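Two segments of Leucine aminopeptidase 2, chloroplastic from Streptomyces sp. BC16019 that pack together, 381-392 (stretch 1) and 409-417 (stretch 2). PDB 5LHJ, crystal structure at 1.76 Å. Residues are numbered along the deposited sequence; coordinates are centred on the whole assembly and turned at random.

Stretch 1, residues 381-392: ALGTRTGALFTP
Stretch 2 (409-417) ESFCRLPLL

Neighbouring parallel strands share their hydrogen bonds through alternate residues of one strand, and this pair is a clear example. The strand through Gly387 to Phe390, reached from a helix by way of Gly383 (phi 80°), runs parallel to the strand through Phe411 and Cys412, their axes at 35°, with Gly387 opposite Phe411 (CA-CA 4.6 Å) and Leu389 opposite Arg413 (CA-CA 4.5 Å). Both residues of stretch 1 bond twice: Gly387 N donates to Ser410 O (2.8 Å) and Gly387 O accepts from Cys412 N (2.9 Å); Leu389 N donates to Cys412 O and Leu389 O accepts from Leu414 N, both 2.9 Å.

Where the ladder runs out, water takes over. Water 1 donates to Arg385 O (3.0 Å) and accepts from Ser410 N (2.8 Å); water 2 accepts from Thr391 N (2.9 Å) and Arg413 NE (3.1 Å) and donates to Leu414 O (2.7 Å). The extended Arg413 (chi1 to chi4 all near 180°) brings NH2 to Thr391 O at 2.7 Å.

Side chains alternate between faces. Beside Thr386 (m) and Ser410 (t), whose OG1 and OG hydrogen-bond at 2.8 Å, Ala388 CB meets Leu414 CD1 at 3.9 Å. On the other face, a CB on Gly387 would clash with Phe411 CE2. Phe390 (m, chi2 88°) sets CZ 3.5 Å from Leu414 CB.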

ATOM      1  N   ALA A 381      -6.727 -19.973  -3.291  1.00 29.62           N
ATOM      2  CA  ALA A 381      -6.719 -21.056  -4.281  1.00 30.25           C
ATOM      3  C   ALA A 381      -8.062 -21.809  -4.389  1.00 28.36           C
ATOM      4  O   ALA A 381      -8.427 -22.152  -5.515  1.00 31.55           O
ATOM      5  CB  ALA A 381      -5.564 -22.019  -4.050  1.00 29.87           C
ATOM      6  N   LEU A 382      -8.821 -21.995  -3.300  1.00 26.54           N
ATOM      7  CA  LEU A 382     -10.108 -22.749  -3.390  1.00 24.21           C
ATOM      8  C   LEU A 382     -11.322 -21.934  -3.895  1.00 22.34           C
ATOM      9  O   LEU A 382     -12.317 -22.524  -4.331  1.00 21.49           O
ATOM     10  CB  LEU A 382     -10.467 -23.443  -2.076  1.00 25.33           C
ATOM     11  CG  LEU A 382      -9.486 -24.487  -1.513  1.00 25.75           C
ATOM     12  CD1 LEU A 382     -10.075 -25.144  -0.290  1.00 26.05           C
ATOM     13  CD2 LEU A 382      -9.127 -25.545  -2.549  1.00 26.69           C
ATOM     14  N   GLY A 383     -11.245 -20.603  -3.845  1.00 19.84           N
ATOM     15  CA  GLY A 383     -12.395 -19.766  -4.178  1.00 18.55           C
ATOM     16  C   GLY A 383     -13.406 -19.638  -3.055  1.00 17.78           C
ATOM     17  O   GLY A 383     -13.285 -20.261  -1.998  1.00 16.81           O
ATOM     18  N   THR A 384     -14.436 -18.838  -3.310  1.00 17.04           N
ATOM     19  CA  THR A 384     -15.325 -18.399  -2.236  1.00 17.33           C
ATOM     20  C   THR A 384     -16.420 -19.386  -1.825  1.00 17.09           C
ATOM     21  O   THR A 384     -17.110 -19.111  -0.838  1.00 17.45           O
ATOM     22  CB  THR A 384     -15.989 -17.069  -2.616  1.00 17.33           C
ATOM     23  OG1 THR A 384     -16.765 -17.258  -3.799  1.00 17.72           O
ATOM     24  CG2 THR A 384     -14.950 -16.000  -2.852  1.00 18.00           C
ATOM     25  N   ARG A 385     -16.611 -20.496  -2.556  1.00 17.07           N
ATOM     26  CA  ARG A 385     -17.750 -21.405  -2.300  1.00 17.55           C
ATOM     27  C   ARG A 385     -17.366 -22.821  -1.849  1.00 17.39           C
ATOM     28  O   ARG A 385     -18.225 -23.717  -1.798  1.00 17.56           O
ATOM     29  CB  ARG A 385     -18.654 -21.463  -3.528  1.00 18.26           C
ATOM     30  CG  ARG A 385     -19.336 -20.137  -3.837  1.00 19.16           C
ATOM     31  CD  ARG A 385     -20.223 -20.294  -5.053  1.00 20.14           C
ATOM     32  NE  ARG A 385     -20.764 -19.031  -5.536  1.00 21.34           N
ATOM     33  CZ  ARG A 385     -21.525 -18.917  -6.625  1.00 22.26           C
ATOM     34  NH1 ARG A 385     -21.856 -19.987  -7.341  1.00 22.93           N
ATOM     35  NH2 ARG A 385     -21.948 -17.728  -6.997  1.00 23.07           N
ATOM     36  N   THR A 386     -16.098 -23.017  -1.499  1.00 17.19           N
ATOM     37  CA  THR A 386     -15.587 -24.337  -1.153  1.00 17.21           C
ATOM     38  C   THR A 386     -14.866 -24.298   0.182  1.00 17.13           C
ATOM     39  O   THR A 386     -14.000 -23.442   0.398  1.00 18.08           O
ATOM     40  CB  THR A 386     -14.655 -24.841  -2.272  1.00 17.62           C
ATOM     41  OG1 THR A 386     -15.413 -24.966  -3.475  1.00 18.36           O
ATOM     42  CG2 THR A 386     -14.059 -26.188  -1.933  1.00 17.90           C
ATOM     43  N   GLY A 387     -15.213 -25.216   1.085  1.00 16.71           N
ATOM     44  CA  GLY A 387     -14.536 -25.336   2.372  1.00 16.59           C
ATOM     45  C   GLY A 387     -13.319 -26.253   2.281  1.00 16.32           C
ATOM     46  O   GLY A 387     -13.174 -27.005   1.308  1.00 16.04           O
ATOM     47  N   ALA A 388     -12.448 -26.184   3.286  1.00 16.23           N
ATOM     48  CA  ALA A 388     -11.267 -27.051   3.376  1.00 16.15           C
ATOM     49  C   ALA A 388     -11.485 -28.101   4.463  1.00 16.55           C
ATOM     50  O   ALA A 388     -11.966 -27.768   5.570  1.00 16.82           O
ATOM     51  CB  ALA A 388     -10.023 -26.234   3.649  1.00 16.03           C
ATOM     52  N   LEU A 389     -11.170 -29.358   4.143  1.00 16.35           N
ATOM     53  CA  LEU A 389     -11.279 -30.496   5.076  1.00 16.33           C
ATOM     54  C   LEU A 389      -9.882 -31.038   5.372  1.00 16.43           C
ATOM     55  O   LEU A 389      -9.129 -31.328   4.445  1.00 16.63           O
ATOM     56  CB  LEU A 389     -12.116 -31.619   4.454  1.00 16.88           C
ATOM     57  CG  LEU A 389     -12.067 -33.002   5.113  1.00 17.56           C
ATOM     58  CD1 LEU A 389     -12.627 -32.978   6.528  1.00 17.91           C
ATOM     59  CD2 LEU A 389     -12.818 -34.009   4.263  1.00 17.92           C
ATOM     60  N   PHE A 390      -9.554 -31.187   6.653  1.00 16.28           N
ATOM     61  CA  PHE A 390      -8.309 -31.825   7.084  1.00 16.26           C
ATOM     62  C   PHE A 390      -8.619 -32.988   8.011  1.00 17.16           C
ATOM     63  O   PHE A 390      -9.420 -32.845   8.933  1.00 16.56           O
ATOM     64  CB  PHE A 390      -7.442 -30.855   7.861  1.00 16.02           C
ATOM     65  CG  PHE A 390      -6.860 -29.747   7.037  1.00 15.69           C
ATOM     66  CD1 PHE A 390      -7.560 -28.567   6.837  1.00 15.55           C
ATOM     67  CD2 PHE A 390      -5.579 -29.863   6.498  1.00 15.75           C
ATOM     68  CE1 PHE A 390      -7.012 -27.521   6.106  1.00 15.56           C
ATOM     69  CE2 PHE A 390      -5.033 -28.829   5.754  1.00 15.68           C
ATOM     70  CZ  PHE A 390      -5.744 -27.655   5.553  1.00 15.67           C
ATOM     71  N   THR A 391      -7.965 -34.127   7.772  1.00 17.46           N
ATOM     72  CA  THR A 391      -7.995 -35.250   8.725  1.00 18.29           C
ATOM     73  C   THR A 391      -6.886 -36.236   8.373  1.00 19.00           C
ATOM     74  O   THR A 391      -6.624 -36.443   7.193  1.00 18.94           O
ATOM     75  CB  THR A 391      -9.349 -36.000   8.743  1.00 18.61           C
ATOM     76  OG1 THR A 391      -9.285 -37.124   9.639  1.00 18.70           O
ATOM     77  CG2 THR A 391      -9.743 -36.496   7.380  1.00 18.81           C
ATOM     78  N   PRO A 392      -6.247 -36.848   9.386  1.00 19.90           N
ATOM     79  CA  PRO A 392      -5.302 -37.937   9.072  1.00 20.99           C
ATOM     80  C   PRO A 392      -5.973 -39.274   8.739  1.00 22.42           C
ATOM     81  O   PRO A 392      -5.286 -40.191   8.287  1.00 23.28           O
ATOM     82  CB  PRO A 392      -4.468 -38.060  10.347  1.00 21.00           C
ATOM     83  CG  PRO A 392      -5.319 -37.526  11.426  1.00 20.93           C
ATOM     84  CD  PRO A 392      -6.264 -36.526  10.826  1.00 20.27           C
ATOM     85  N   GLU A 409     -22.907 -29.386  -0.622  1.00 20.32           N
ATOM     86  CA  GLU A 409     -21.920 -28.417  -0.130  1.00 19.55           C
ATOM     87  C   GLU A 409     -20.534 -28.844  -0.617  1.00 19.09           C
ATOM     88  O   GLU A 409     -20.197 -30.032  -0.602  1.00 19.38           O
ATOM     89  CB  GLU A 409     -21.961 -28.314   1.391  1.00 19.75           C
ATOM     90  CG  GLU A 409     -23.334 -27.885   1.888  1.00 19.90           C
ATOM     91  CD  GLU A 409     -23.373 -27.459   3.350  1.00 19.98           C
ATOM     92  OE1 GLU A 409     -23.076 -28.286   4.243  1.00 19.78           O
ATOM     93  OE2 GLU A 409     -23.763 -26.290   3.612  1.00 19.83           O
ATOM     94  N   SER A 410     -19.744 -27.876  -1.057  1.00 18.11           N
ATOM     95  CA  SER A 410     -18.443 -28.154  -1.668  1.00 17.90           C
ATOM     96  C   SER A 410     -17.297 -28.096  -0.645  1.00 17.92           C
ATOM     97  O   SER A 410     -17.086 -27.064   0.007  1.00 17.31           O
ATOM     98  CB  SER A 410     -18.199 -27.155  -2.798  1.00 18.10           C
ATOM     99  OG  SER A 410     -16.933 -27.360  -3.383  1.00 17.95           O
ATOM    100  N   PHE A 411     -16.573 -29.212  -0.521  1.00 18.16           N
ATOM    101  CA  PHE A 411     -15.352 -29.310   0.276  1.00 18.21           C
ATOM    102  C   PHE A 411     -14.209 -29.898  -0.543  1.00 19.09           C
ATOM    103  O   PHE A 411     -14.434 -30.710  -1.432  1.00 19.21           O
ATOM    104  CB  PHE A 411     -15.571 -30.211   1.492  1.00 18.39           C
ATOM    105  CG  PHE A 411     -16.217 -29.521   2.643  1.00 18.28           C
ATOM    106  CD1 PHE A 411     -17.596 -29.501   2.760  1.00 18.44           C
ATOM    107  CD2 PHE A 411     -15.443 -28.887   3.616  1.00 18.42           C
ATOM    108  CE1 PHE A 411     -18.199 -28.864   3.837  1.00 18.62           C
ATOM    109  CE2 PHE A 411     -16.046 -28.247   4.690  1.00 18.57           C
ATOM    110  CZ  PHE A 411     -17.419 -28.239   4.799  1.00 18.60           C
ATOM    111  N   CYS A 412     -12.995 -29.482  -0.206  1.00 19.59           N
ATOM    112  CA  CYS A 412     -11.770 -30.030  -0.759  1.00 20.74           C
ATOM    113  C   CYS A 412     -10.906 -30.500   0.400  1.00 19.97           C
ATOM    114  O   CYS A 412     -10.632 -29.717   1.303  1.00 19.14           O
ATOM    115  CB  CYS A 412     -11.010 -28.954  -1.532  1.00 21.95           C
ATOM    116  SG  CYS A 412      -9.461 -29.570  -2.228  1.00 25.30           S
ATOM    117  N   ARG A 413     -10.472 -31.760   0.377  1.00 19.70           N
ATOM    118  CA  ARG A 413      -9.497 -32.234   1.363  1.00 19.71           C
ATOM    119  C   ARG A 413      -8.112 -31.659   1.082  1.00 19.49           C
ATOM    120  O   ARG A 413      -7.592 -31.789  -0.036  1.00 20.14           O
ATOM    121  CB  ARG A 413      -9.419 -33.760   1.395  1.00 20.78           C
ATOM    122  CG  ARG A 413      -8.641 -34.276   2.600  1.00 21.74           C
ATOM    123  CD  ARG A 413      -8.446 -35.758   2.515  1.00 22.97           C
ATOM    124  NE  ARG A 413      -7.750 -36.280   3.683  1.00 23.07           N
ATOM    125  CZ  ARG A 413      -7.436 -37.554   3.856  1.00 23.80           C
ATOM    126  NH1 ARG A 413      -7.768 -38.462   2.931  1.00 24.46           N
ATOM    127  NH2 ARG A 413      -6.787 -37.926   4.953  1.00 23.77           N
ATOM    128  N   LEU A 414      -7.509 -31.024   2.076  1.00 18.37           N
ATOM    129  CA  LEU A 414      -6.121 -30.589   1.982  1.00 18.16           C
ATOM    130  C   LEU A 414      -5.242 -31.440   2.903  1.00 18.08           C
ATOM    131  O   LEU A 414      -5.711 -31.927   3.917  1.00 18.06           O
ATOM    132  CB  LEU A 414      -6.008 -29.107   2.328  1.00 18.11           C
ATOM    133  CG  LEU A 414      -6.760 -28.151   1.392  1.00 18.43           C
ATOM    134  CD1 LEU A 414      -6.565 -26.716   1.877  1.00 18.23           C
ATOM    135  CD2 LEU A 414      -6.288 -28.292  -0.049  1.00 18.98           C
ATOM    136  N   PRO A 415      -3.959 -31.618   2.549  1.00 18.00           N
ATOM    137  CA  PRO A 415      -3.052 -32.477   3.311  1.00 18.03           C
ATOM    138  C   PRO A 415      -2.483 -31.832   4.567  1.00 17.49           C
ATOM    139  O   PRO A 415      -2.160 -30.633   4.586  1.00 17.00           O
ATOM    140  CB  PRO A 415      -1.923 -32.749   2.306  1.00 18.50           C
ATOM    141  CG  PRO A 415      -1.880 -31.511   1.481  1.00 18.39           C
ATOM    142  CD  PRO A 415      -3.324 -31.138   1.311  1.00 18.49           C
ATOM    143  N   LEU A 416      -2.333 -32.648   5.605  1.00 17.40           N
ATOM    144  CA  LEU A 416      -1.597 -32.250   6.805  1.00 17.32           C
ATOM    145  C   LEU A 416      -0.103 -32.429   6.519  1.00 17.81           C
ATOM    146  O   LEU A 416       0.509 -33.403   6.947  1.00 17.91           O
ATOM    147  CB  LEU A 416      -2.053 -33.081   8.010  1.00 17.38           C
ATOM    148  CG  LEU A 416      -3.489 -32.767   8.474  1.00 17.19           C
ATOM    149  CD1 LEU A 416      -4.099 -33.924   9.251  1.00 17.68           C
ATOM    150  CD2 LEU A 416      -3.520 -31.503   9.325  1.00 16.94           C
ATOM    151  N   LEU A 417       0.480 -31.466   5.804  1.00 17.82           N
ATOM    152  CA  LEU A 417       1.842 -31.579   5.294  1.00 18.16           C
ATOM    153  C   LEU A 417       2.876 -31.523   6.409  1.00 18.49           C
ATOM    154  O   LEU A 417       3.025 -30.505   7.075  1.00 18.03           O
ATOM    155  CB  LEU A 417       2.136 -30.465   4.289  1.00 18.14           C
ATOM    156  CG  LEU A 417       1.317 -30.473   2.994  1.00 18.39           C
ATOM    157  CD1 LEU A 417       1.497 -29.194   2.205  1.00 18.43           C
ATOM    158  CD2 LEU A 417       1.620 -31.680   2.121  1.00 18.87           C
TER
HETATM  159  O   HOH W   1     -20.775 -25.292  -1.638  1.00 28.85           O
HETATM  160  O   HOH W   2      -6.308 -34.171   5.371  1.00 16.45           O